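Local structure of CT263 (Chlamydia trachomatis, 4QAS) at residues K8-F13 and D46-K51; Q60-P65 and F145-Q150; D70-A75 and S152-P157; S159-S164 and Q185-A190. The protein probably hydrolyses the N-glycosidic bond of a futalosine-type nucleoside, as an MTAN-like nucleosidase in the futalosine pathway of menaquinone synthesis. The protein carries 1 engineered substitution. All coordinates share one frame; numbering follows the deposited sequence.

Interaction 1. Residues K8-F13 and D46-K51; sequences KLLLIF and DVMVLK
Two neighbouring parallel strands meet here in the mixed central sheet of an alpha/beta fold like that of the MTAN nucleosidases. The backbone carries most of the contact. Leu9 O accepts from Asp46 N, and Leu11 and Phe13 each turn both N and O to the partner strand. Leu11 N reaches Asp46 O at 2.8 Å along an almost straight line, 178° at the hydrogen, while Leu11 O takes Met48 N at 2.9 Å. Phe13 N then gives to Met48 O, and Phe13 O receives Leu50 N, so the ladder runs on to the residue just beyond the end of strand 43-49. CA-H...O contacts accompany these bonds at the same carbonyl oxygens, among them Val47 CA to Leu11 O at 3.3 Å. Strand 71-80 pairs with the other edge of 8-13.

Apolar contacts split between the two faces. On the face of Leu10, Ile12 and Met48, the extended Met48 chain crosses Leu10 at about a right angle, and Leu10 CD1 lies 3.9 Å from Met48 CG. Ile12 CG2, anti to its backbone N, meets Leu50 just past the strand end, 3.9 Å from the branch point Leu50 CG. Asp46 also turns to this face, where its carboxylate is hydrogen-bonded by Tyr69 and Thr37. On the other face, helix 16-25 covers Leu11 and Phe13. There Val47 divides its methyls: CG2 meets Leu11 CD1, and CG1, anti to the backbone N, touches the edge of the Phe13 ring, 3.7 Å from Phe13 CD2.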
# COMPACT_ATOMS: atom_id res chain seq x y z
N LYS A 8 -11.33 14.70 -1.87
CA LYS A 8 -12.26 13.58 -1.77
C LYS A 8 -12.07 12.68 -2.98
O LYS A 8 -12.35 13.09 -4.12
CB LYS A 8 -13.70 14.11 -1.69
CG LYS A 8 -13.97 15.03 -0.50
CD LYS A 8 -15.43 15.47 -0.50
CE LYS A 8 -15.73 16.54 0.53
NZ LYS A 8 -17.19 16.83 0.57
N LEU A 9 -11.64 11.46 -2.73
CA LEU A 9 -11.25 10.52 -3.77
C LEU A 9 -12.16 9.31 -3.67
O LEU A 9 -12.26 8.70 -2.60
CB LEU A 9 -9.79 10.12 -3.55
CG LEU A 9 -9.21 9.11 -4.52
CD1 LEU A 9 -9.46 9.43 -5.98
CD2 LEU A 9 -7.70 8.98 -4.27
N LEU A 10 -12.84 8.99 -4.77
CA LEU A 10 -13.70 7.81 -4.86
C LEU A 10 -12.97 6.76 -5.68
O LEU A 10 -12.60 7.01 -6.84
CB LEU A 10 -15.02 8.16 -5.55
CG LEU A 10 -15.99 7.00 -5.76
CD1 LEU A 10 -16.40 6.37 -4.42
CD2 LEU A 10 -17.19 7.45 -6.53
N LEU A 11 -12.79 5.58 -5.10
CA LEU A 11 -12.29 4.42 -5.82
C LEU A 11 -13.45 3.51 -6.16
O LEU A 11 -14.28 3.19 -5.29
CB LEU A 11 -11.32 3.63 -4.95
CG LEU A 11 -10.16 4.43 -4.38
CD1 LEU A 11 -9.23 3.51 -3.56
CD2 LEU A 11 -9.34 5.18 -5.39
N ILE A 12 -13.52 3.09 -7.42
CA ILE A 12 -14.61 2.25 -7.92
C ILE A 12 -13.99 0.98 -8.46
O ILE A 12 -13.14 1.01 -9.37
CB ILE A 12 -15.43 2.95 -9.01
CG1 ILE A 12 -15.99 4.27 -8.48
CG2 ILE A 12 -16.56 2.05 -9.44
CD1 ILE A 12 -16.54 5.15 -9.55
N PHE A 13 -14.42 -0.14 -7.91
CA PHE A 13 -14.04 -1.47 -8.37
C PHE A 13 -15.28 -2.18 -8.88
O PHE A 13 -16.39 -1.95 -8.41
CB PHE A 13 -13.46 -2.28 -7.22
CG PHE A 13 -12.19 -1.73 -6.67
CD1 PHE A 13 -10.97 -2.09 -7.22
CD2 PHE A 13 -12.19 -0.86 -5.58
CE1 PHE A 13 -9.79 -1.59 -6.71
CE2 PHE A 13 -11.02 -0.36 -5.08
CZ PHE A 13 -9.83 -0.73 -5.64
N ASP A 46 -13.04 6.98 -0.30
CA ASP A 46 -14.21 6.12 -0.27
C ASP A 46 -14.04 5.05 -1.33
O ASP A 46 -13.38 5.26 -2.35
CB ASP A 46 -15.49 6.92 -0.52
CG ASP A 46 -15.87 7.84 0.63
OD1 ASP A 46 -15.29 7.69 1.74
OD2 ASP A 46 -16.75 8.69 0.41
N VAL A 47 -14.66 3.90 -1.09
CA VAL A 47 -14.59 2.78 -2.04
C VAL A 47 -15.99 2.26 -2.30
O VAL A 47 -16.72 1.95 -1.35
CB VAL A 47 -13.71 1.65 -1.50
CG1 VAL A 47 -13.67 0.50 -2.49
CG2 VAL A 47 -12.32 2.14 -1.27
N MET A 48 -16.34 2.13 -3.57
CA MET A 48 -17.56 1.46 -4.00
C MET A 48 -17.22 0.26 -4.86
O MET A 48 -16.32 0.31 -5.69
CB MET A 48 -18.42 2.42 -4.77
CG MET A 48 -18.96 3.46 -3.84
SD MET A 48 -19.98 4.69 -4.63
CE MET A 48 -20.32 5.79 -3.25
N VAL A 49 -17.96 -0.81 -4.66
CA VAL A 49 -17.81 -2.06 -5.41
C VAL A 49 -19.13 -2.27 -6.15
O VAL A 49 -20.19 -2.38 -5.52
CB VAL A 49 -17.51 -3.23 -4.47
CG1 VAL A 49 -17.35 -4.52 -5.27
CG2 VAL A 49 -16.26 -2.95 -3.66
N LEU A 50 -19.08 -2.33 -7.48
CA LEU A 50 -20.31 -2.27 -8.27
C LEU A 50 -21.14 -3.54 -8.15
O LEU A 50 -22.36 -3.47 -8.02
CB LEU A 50 -20.01 -1.99 -9.75
CG LEU A 50 -19.33 -0.65 -10.01
CD1 LEU A 50 -19.08 -0.48 -11.49
CD2 LEU A 50 -20.18 0.51 -9.49
N LYS A 51 -20.51 -4.69 -8.24
CA LYS A 51 -21.23 -5.97 -8.28
C LYS A 51 -20.78 -6.79 -7.08
O LYS A 51 -19.72 -7.42 -7.13
CB LYS A 51 -20.92 -6.68 -9.58
CG LYS A 51 -21.68 -7.98 -9.76
CD LYS A 51 -21.26 -8.70 -11.02
CE LYS A 51 -21.78 -10.12 -11.02
NZ LYS A 51 -21.34 -10.86 -12.23

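Interaction 2. Residues Q60-P65 and F145-Q150; sequences QALSPP and FFIAKQ
Gln150 reaches from helix 144-153 to the loop 60-65, and its path explains the polar part of this contact. CB points at the loop, and with CG anti to the carbonyl carbon (chi1 -65°) the chain leaves beside the backbone N. CG lies over one face of the ring of Phe146, one helical turn earlier, 3.7 Å above its plane and displaced toward the rim; its other neighbours are Leu62 O and Leu62 CB. A bend at chi2 (-53°) then swings the amide around toward the loop backbone. At the tip NE2 donates to Leu62 O over 3.0 Å, the bond nearly straight at 169°. The carbonyl oxygen lies close to the amide plane of Gln150, but NE2 stands above the carbonyl plane of Leu62. Gln150 NE2 also donates to a water, 2.9 Å away, which is hydrogen-bonded in turn to Ser63 OG.

The contact joins the loop between strands 43-49 and 71-80 of the alpha/beta fold to helix 144-153, which packs over the sheet. Leu62 makes the apolar part of the contact: its CB sits 3.8 Å from Phe146 CE2, in an oblique approach to that ring, and its CD1 comes 3.9 Å from Ile147 CG1. Trp72 of the sheet touches Leu62, Pro65 and Ile147 alike. Past the cis peptide bond before Pro64, Pro65 turns back to the helix, with Pro65 CB 3.7 Å from Gln150 O.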
# COMPACT_ATOMS: atom_id res chain seq x y z
N GLN A 60 -28.12 1.05 -11.60
CA GLN A 60 -28.28 1.77 -10.34
C GLN A 60 -27.10 1.59 -9.39
O GLN A 60 -27.12 2.16 -8.29
CB GLN A 60 -29.59 1.36 -9.68
CG GLN A 60 -30.80 1.83 -10.50
CD GLN A 60 -32.13 1.54 -9.83
OE1 GLN A 60 -32.92 0.74 -10.32
NE2 GLN A 60 -32.38 2.21 -8.70
N ALA A 61 -26.06 0.85 -9.77
CA ALA A 61 -24.85 0.82 -8.96
C ALA A 61 -24.16 2.18 -8.93
O ALA A 61 -23.43 2.48 -7.98
CB ALA A 61 -23.88 -0.22 -9.53
N LEU A 62 -24.35 2.99 -9.98
CA LEU A 62 -23.74 4.32 -10.09
C LEU A 62 -24.72 5.31 -10.69
O LEU A 62 -24.32 6.24 -11.40
CB LEU A 62 -22.48 4.27 -10.97
CG LEU A 62 -21.11 4.08 -10.35
CD1 LEU A 62 -20.08 4.27 -11.46
CD2 LEU A 62 -20.82 5.02 -9.20
N SER A 63 -26.00 5.12 -10.43
CA SER A 63 -27.02 5.99 -10.96
C SER A 63 -28.06 6.19 -9.86
O SER A 63 -28.67 5.21 -9.42
CB SER A 63 -27.67 5.36 -12.18
OG SER A 63 -28.67 6.22 -12.70
N PRO A 64 -28.25 7.44 -9.37
CA PRO A 64 -27.51 8.64 -9.78
C PRO A 64 -26.05 8.55 -9.36
O PRO A 64 -25.73 7.85 -8.39
CB PRO A 64 -28.20 9.77 -9.00
CG PRO A 64 -28.80 9.11 -7.83
CD PRO A 64 -29.18 7.72 -8.27
N PRO A 65 -25.16 9.21 -10.10
CA PRO A 65 -23.75 9.12 -9.78
C PRO A 65 -23.45 9.83 -8.48
O PRO A 65 -24.08 10.84 -8.14
CB PRO A 65 -23.07 9.83 -10.97
CG PRO A 65 -24.07 10.72 -11.50
CD PRO A 65 -25.40 10.08 -11.26
N PHE A 145 -16.25 1.96 -19.44
CA PHE A 145 -16.95 3.03 -20.13
C PHE A 145 -18.13 3.54 -19.30
O PHE A 145 -18.34 4.74 -19.17
CB PHE A 145 -17.45 2.63 -21.52
CG PHE A 145 -18.07 3.79 -22.23
CD1 PHE A 145 -19.40 4.09 -22.04
CD2 PHE A 145 -17.32 4.64 -23.02
CE1 PHE A 145 -19.96 5.17 -22.62
CE2 PHE A 145 -17.87 5.71 -23.64
CZ PHE A 145 -19.21 6.00 -23.45
N PHE A 146 -18.93 2.61 -18.75
CA PHE A 146 -20.04 2.98 -17.89
C PHE A 146 -19.60 3.95 -16.81
O PHE A 146 -20.26 4.97 -16.58
CB PHE A 146 -20.64 1.71 -17.28
CG PHE A 146 -21.64 1.98 -16.20
CD1 PHE A 146 -22.82 2.61 -16.50
CD2 PHE A 146 -21.40 1.60 -14.88
CE1 PHE A 146 -23.78 2.88 -15.54
CE2 PHE A 146 -22.36 1.87 -13.89
CZ PHE A 146 -23.55 2.51 -14.23
N ILE A 147 -18.47 3.67 -16.16
CA ILE A 147 -18.02 4.51 -15.06
C ILE A 147 -17.60 5.88 -15.57
O ILE A 147 -17.94 6.91 -14.99
CB ILE A 147 -16.89 3.81 -14.29
CG1 ILE A 147 -17.42 2.53 -13.64
CG2 ILE A 147 -16.30 4.76 -13.24
CD1 ILE A 147 -16.34 1.58 -13.16
N ALA A 148 -16.80 5.91 -16.66
CA ALA A 148 -16.36 7.19 -17.20
C ALA A 148 -17.54 8.05 -17.62
O ALA A 148 -17.53 9.28 -17.45
CB ALA A 148 -15.44 6.98 -18.39
N LYS A 149 -18.56 7.43 -18.23
CA LYS A 149 -19.72 8.20 -18.65
C LYS A 149 -20.49 8.74 -17.45
O LYS A 149 -20.93 9.89 -17.46
CB LYS A 149 -20.61 7.35 -19.55
CG LYS A 149 -21.86 8.05 -20.04
CD LYS A 149 -21.51 9.24 -20.94
CE LYS A 149 -22.74 9.87 -21.57
NZ LYS A 149 -23.71 10.36 -20.56
N GLN A 150 -20.64 7.93 -16.40
CA GLN A 150 -21.29 8.43 -15.19
C GLN A 150 -20.50 9.56 -14.56
O GLN A 150 -21.08 10.53 -14.07
CB GLN A 150 -21.55 7.30 -14.19
CG GLN A 150 -22.53 6.23 -14.68
CD GLN A 150 -23.83 6.83 -15.14
OE1 GLN A 150 -24.04 7.04 -16.33
NE2 GLN A 150 -24.72 7.12 -14.19
O HOH W 1 -27.42 8.25 -14.15

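Interaction 3. Residues D70-A75 and S152-P157; sequences DLWINA and SLVACP
Trp72 sends CG anti to its carbonyl carbon (chi1 -65°), and Cys156 sends SG anti to its backbone N (chi1 -172°), so that thiol and indole meet as the polypeptide leaves helix 144-153. That helix ends in a Schellman motif: Ala155, with positive phi, is the C-prime residue, Cys156 N bonds back to Ala151 O, and the inner bond from Ala155 N to Ser152 O is weak. The turn redirects the chain toward strand 158-167, which pairs in parallel with 71-80 in the central sheet.

Cys156 CB lies over one face of the indole. SG approaches the five-membered ring obliquely, 4.0 Å from its centroid, and comes within 3.4 Å of Trp72 CD1. The same sulfur sits 3.6 Å from Leu71 N, so it lies between the ring and the strand backbone. Farther along the indole, Val154 CG2 touches Trp72 CZ2 at 3.8 Å, the two side chains crossing at about a right angle. Pro65 and Ile147 also pack on the indole, which is buried between sheet, loop and helix.

Pro157 lies across the start of the strand. Its ring CD rests 3.4 Å from Asp70 O, and Leu71 CD1 comes close to its carbonyl. Asp70 OD2 is hydrogen-bonded to Lys8 N of the neighbouring strand 7-13. The one backbone hydrogen bond between the two segments runs from Trp72 N to Pro157 O, 3.0 Å long, 176° at the hydrogen and nearly along the C=O axis.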
# COMPACT_ATOMS: atom_id res chain seq x y z
N ASP A 70 -13.66 14.90 -5.80
CA ASP A 70 -12.71 15.65 -6.63
C ASP A 70 -12.08 14.81 -7.72
O ASP A 70 -11.57 15.36 -8.69
CB ASP A 70 -11.61 16.20 -5.74
CG ASP A 70 -12.16 17.18 -4.73
OD1 ASP A 70 -12.66 18.23 -5.16
OD2 ASP A 70 -12.15 16.91 -3.51
N LEU A 71 -12.11 13.49 -7.58
CA LEU A 71 -11.55 12.58 -8.56
C LEU A 71 -12.19 11.23 -8.32
O LEU A 71 -12.40 10.84 -7.16
CB LEU A 71 -10.03 12.45 -8.37
CG LEU A 71 -9.29 11.48 -9.30
CD1 LEU A 71 -9.41 11.86 -10.78
CD2 LEU A 71 -7.83 11.42 -8.92
N TRP A 72 -12.50 10.53 -9.40
CA TRP A 72 -12.82 9.11 -9.36
C TRP A 72 -11.66 8.33 -9.98
O TRP A 72 -11.13 8.74 -11.02
CB TRP A 72 -14.06 8.79 -10.19
CG TRP A 72 -15.38 9.35 -9.76
CD1 TRP A 72 -15.63 10.28 -8.80
CD2 TRP A 72 -16.64 9.00 -10.32
NE1 TRP A 72 -16.98 10.53 -8.72
CE2 TRP A 72 -17.62 9.75 -9.65
CE3 TRP A 72 -17.04 8.10 -11.32
CZ2 TRP A 72 -18.98 9.65 -9.95
CZ3 TRP A 72 -18.38 8.00 -11.62
CH2 TRP A 72 -19.34 8.77 -10.95
N ILE A 73 -11.31 7.19 -9.40
CA ILE A 73 -10.40 6.23 -10.00
C ILE A 73 -11.13 4.91 -10.10
O ILE A 73 -11.54 4.33 -9.08
CB ILE A 73 -9.11 6.07 -9.20
CG1 ILE A 73 -8.37 7.41 -9.11
CG2 ILE A 73 -8.23 5.01 -9.85
CD1 ILE A 73 -7.11 7.36 -8.29
N ASN A 74 -11.29 4.41 -11.33
CA ASN A 74 -11.76 3.05 -11.54
C ASN A 74 -10.54 2.18 -11.68
O ASN A 74 -9.75 2.35 -12.61
CB ASN A 74 -12.60 3.00 -12.82
CG ASN A 74 -12.93 1.60 -13.25
OD1 ASN A 74 -12.95 1.32 -14.47
ND2 ASN A 74 -13.23 0.72 -12.30
N ALA A 75 -10.36 1.26 -10.75
CA ALA A 75 -9.27 0.31 -10.82
C ALA A 75 -9.85 -1.06 -11.04
O ALA A 75 -10.85 -1.43 -10.42
CB ALA A 75 -8.47 0.33 -9.53
N SER A 152 -18.83 11.78 -16.12
CA SER A 152 -19.11 12.99 -16.90
C SER A 152 -20.37 13.70 -16.41
O SER A 152 -20.51 14.92 -16.60
CB SER A 152 -19.23 12.63 -18.38
OG SER A 152 -20.50 12.09 -18.66
N LEU A 153 -21.30 12.98 -15.78
CA LEU A 153 -22.56 13.58 -15.35
C LEU A 153 -22.38 14.51 -14.16
O LEU A 153 -23.18 15.43 -13.98
CB LEU A 153 -23.57 12.49 -15.00
CG LEU A 153 -24.12 11.60 -16.11
CD1 LEU A 153 -25.10 10.58 -15.53
CD2 LEU A 153 -24.80 12.40 -17.19
N VAL A 154 -21.37 14.28 -13.32
CA VAL A 154 -21.09 15.13 -12.17
C VAL A 154 -19.84 15.98 -12.38
O VAL A 154 -19.34 16.58 -11.42
CB VAL A 154 -21.03 14.32 -10.86
CG1 VAL A 154 -22.41 13.87 -10.44
CG2 VAL A 154 -20.11 13.13 -11.01
N ALA A 155 -19.34 16.05 -13.61
CA ALA A 155 -18.23 16.94 -13.95
C ALA A 155 -17.01 16.60 -13.12
O ALA A 155 -16.20 17.48 -12.78
CB ALA A 155 -18.63 18.41 -13.80
N CYS A 156 -16.88 15.35 -12.77
CA CYS A 156 -15.78 14.94 -11.95
C CYS A 156 -14.74 14.27 -12.82
O CYS A 156 -15.09 13.31 -13.55
CB CYS A 156 -16.28 13.96 -10.91
SG CYS A 156 -15.07 13.54 -9.70
N PRO A 157 -13.46 14.62 -12.74
CA PRO A 157 -12.46 13.89 -13.52
C PRO A 157 -12.42 12.42 -13.13
O PRO A 157 -12.67 12.05 -11.98
CB PRO A 157 -11.13 14.59 -13.17
CG PRO A 157 -11.48 15.82 -12.43
CD PRO A 157 -12.85 15.64 -11.87

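Interaction 4. Residues S159-S164 and Q185-A190; sequences SMIKVS and QKLAEA
Apolar packing carries this contact between the sheet strand 158-167 and helix 180-197, whose segment 185-190 runs at 146° to the strand segment, roughly antiparallel, in the layered alpha/beta fold. Ile161 and Val163 point at the helix, and both meet one methyl of Leu187: CD2 lies 3.8 Å from Ile161 CG2 and 3.8 Å from Val163 CG1. Val163 places CG1 in the crowded position between its backbone N and carbonyl carbon (chi1 62°), while CG2, anti to N, touches Lys186 CB at 3.9 Å. One turn on, Ala190 CB rests 4.0 Å from Ile161 CG2.

Polar groups keep to other surfaces. Lys186 packs with its first carbons, then bends at chi2 and chi3 so that its end leads away from the strand. Elsewhere on the helix, Gln185 NE2 donates to Glu189 OE2 at 3.1 Å and also to Leu25 O of the second subunit. Lys162, on the opposite face of the strand, forms a salt bridge with Asp141 and a hydrogen bond to Asn74 OD1.

With no hydrogen bond between them, strand and helix are joined by apolar contact of carbon groups alone, while Gln185 and Glu189 meet the second subunit.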
# COMPACT_ATOMS: atom_id res chain seq x y z
N SER A 159 -10.10 8.75 -13.73
CA SER A 159 -8.90 8.06 -14.16
C SER A 159 -9.12 6.58 -13.99
O SER A 159 -9.99 6.15 -13.24
CB SER A 159 -7.68 8.49 -13.34
OG SER A 159 -7.39 9.84 -13.48
N MET A 160 -8.35 5.79 -14.73
CA MET A 160 -8.48 4.35 -14.72
C MET A 160 -7.13 3.69 -14.61
O MET A 160 -6.18 4.10 -15.26
CB MET A 160 -9.07 3.86 -16.03
CG MET A 160 -10.53 3.90 -16.06
SD MET A 160 -11.14 3.32 -17.60
CE MET A 160 -12.78 4.04 -17.57
N ILE A 161 -7.08 2.68 -13.77
CA ILE A 161 -5.95 1.77 -13.62
C ILE A 161 -6.48 0.40 -14.00
O ILE A 161 -7.46 -0.07 -13.42
CB ILE A 161 -5.45 1.72 -12.17
CG1 ILE A 161 -4.99 3.09 -11.70
CG2 ILE A 161 -4.31 0.72 -12.05
CD1 ILE A 161 -4.78 3.21 -10.19
N LYS A 162 -5.84 -0.24 -14.98
CA LYS A 162 -6.23 -1.57 -15.39
C LYS A 162 -5.00 -2.46 -15.40
O LYS A 162 -4.00 -2.12 -16.01
CB LYS A 162 -6.91 -1.56 -16.76
CG LYS A 162 -8.20 -0.74 -16.77
CD LYS A 162 -9.39 -1.45 -16.14
CE LYS A 162 -10.49 -0.46 -15.72
NZ LYS A 162 -11.77 -1.11 -15.39
N VAL A 163 -5.12 -3.62 -14.75
CA VAL A 163 -4.05 -4.61 -14.73
C VAL A 163 -4.44 -5.75 -15.66
O VAL A 163 -5.56 -6.23 -15.61
CB VAL A 163 -3.74 -5.11 -13.31
CG1 VAL A 163 -4.90 -5.79 -12.68
CG2 VAL A 163 -2.52 -6.03 -13.32
N SER A 164 -3.52 -6.12 -16.55
CA SER A 164 -3.78 -7.21 -17.50
C SER A 164 -3.91 -8.54 -16.77
O SER A 164 -2.97 -8.99 -16.09
CB SER A 164 -2.68 -7.24 -18.54
OG SER A 164 -1.43 -7.20 -17.92
N GLN A 185 -3.53 -7.09 -5.83
CA GLN A 185 -2.37 -6.47 -5.20
C GLN A 185 -1.72 -5.45 -6.13
O GLN A 185 -1.29 -4.38 -5.67
CB GLN A 185 -1.38 -7.54 -4.74
CG GLN A 185 -0.19 -7.00 -4.04
CD GLN A 185 -0.53 -6.41 -2.69
OE1 GLN A 185 -1.54 -6.76 -2.06
NE2 GLN A 185 0.33 -5.51 -2.20
N LYS A 186 -1.63 -5.75 -7.43
CA LYS A 186 -1.10 -4.77 -8.37
C LYS A 186 -1.91 -3.49 -8.36
O LYS A 186 -1.36 -2.39 -8.43
CB LYS A 186 -1.07 -5.32 -9.80
CG LYS A 186 -0.08 -6.44 -10.04
CD LYS A 186 1.37 -6.00 -9.87
CE LYS A 186 1.83 -5.05 -10.96
NZ LYS A 186 3.28 -4.69 -10.80
N LEU A 187 -3.23 -3.61 -8.31
CA LEU A 187 -4.06 -2.40 -8.24
C LEU A 187 -3.76 -1.59 -6.99
O LEU A 187 -3.65 -0.36 -7.05
CB LEU A 187 -5.53 -2.78 -8.31
CG LEU A 187 -5.95 -3.47 -9.61
CD1 LEU A 187 -7.38 -3.85 -9.51
CD2 LEU A 187 -5.69 -2.61 -10.83
N ALA A 188 -3.62 -2.25 -5.84
CA ALA A 188 -3.34 -1.55 -4.59
C ALA A 188 -2.02 -0.82 -4.67
O ALA A 188 -1.90 0.32 -4.21
CB ALA A 188 -3.35 -2.55 -3.42
N GLU A 189 -1.02 -1.48 -5.27
CA GLU A 189 0.29 -0.87 -5.39
C GLU A 189 0.26 0.36 -6.28
O GLU A 189 1.03 1.31 -6.07
CB GLU A 189 1.28 -1.93 -5.86
CG GLU A 189 1.50 -2.97 -4.77
CD GLU A 189 2.29 -4.18 -5.21
OE1 GLU A 189 2.65 -4.26 -6.41
OE2 GLU A 189 2.52 -5.05 -4.36
N ALA A 190 -0.61 0.38 -7.28
CA ALA A 190 -0.72 1.55 -8.14
C ALA A 190 -1.54 2.66 -7.50
O ALA A 190 -1.28 3.85 -7.76
CB ALA A 190 -1.35 1.15 -9.47

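From the N terminus, strand 7-13 pairs with 46-51, so interaction 1 closes a loop holding helix 16-25. Interaction 2 opens in the following loop, at 60-65, and interaction 3 opens at 70-75 before interaction 2 has closed; 145-150 then closes interaction 2 and 152-157 closes interaction 3, so these two cross, both using helix 144-153. Interaction 4 follows in series, joining strand 158-167 to helix 180-197. No contact nests within another. Strands 43-49, 7-13, 71-80 and 158-167 are successive neighbours in the sheet, which links interactions 1, 3 and 4, while Ile147 of interaction 2 packs on Ile12, Leu50 and Asn74.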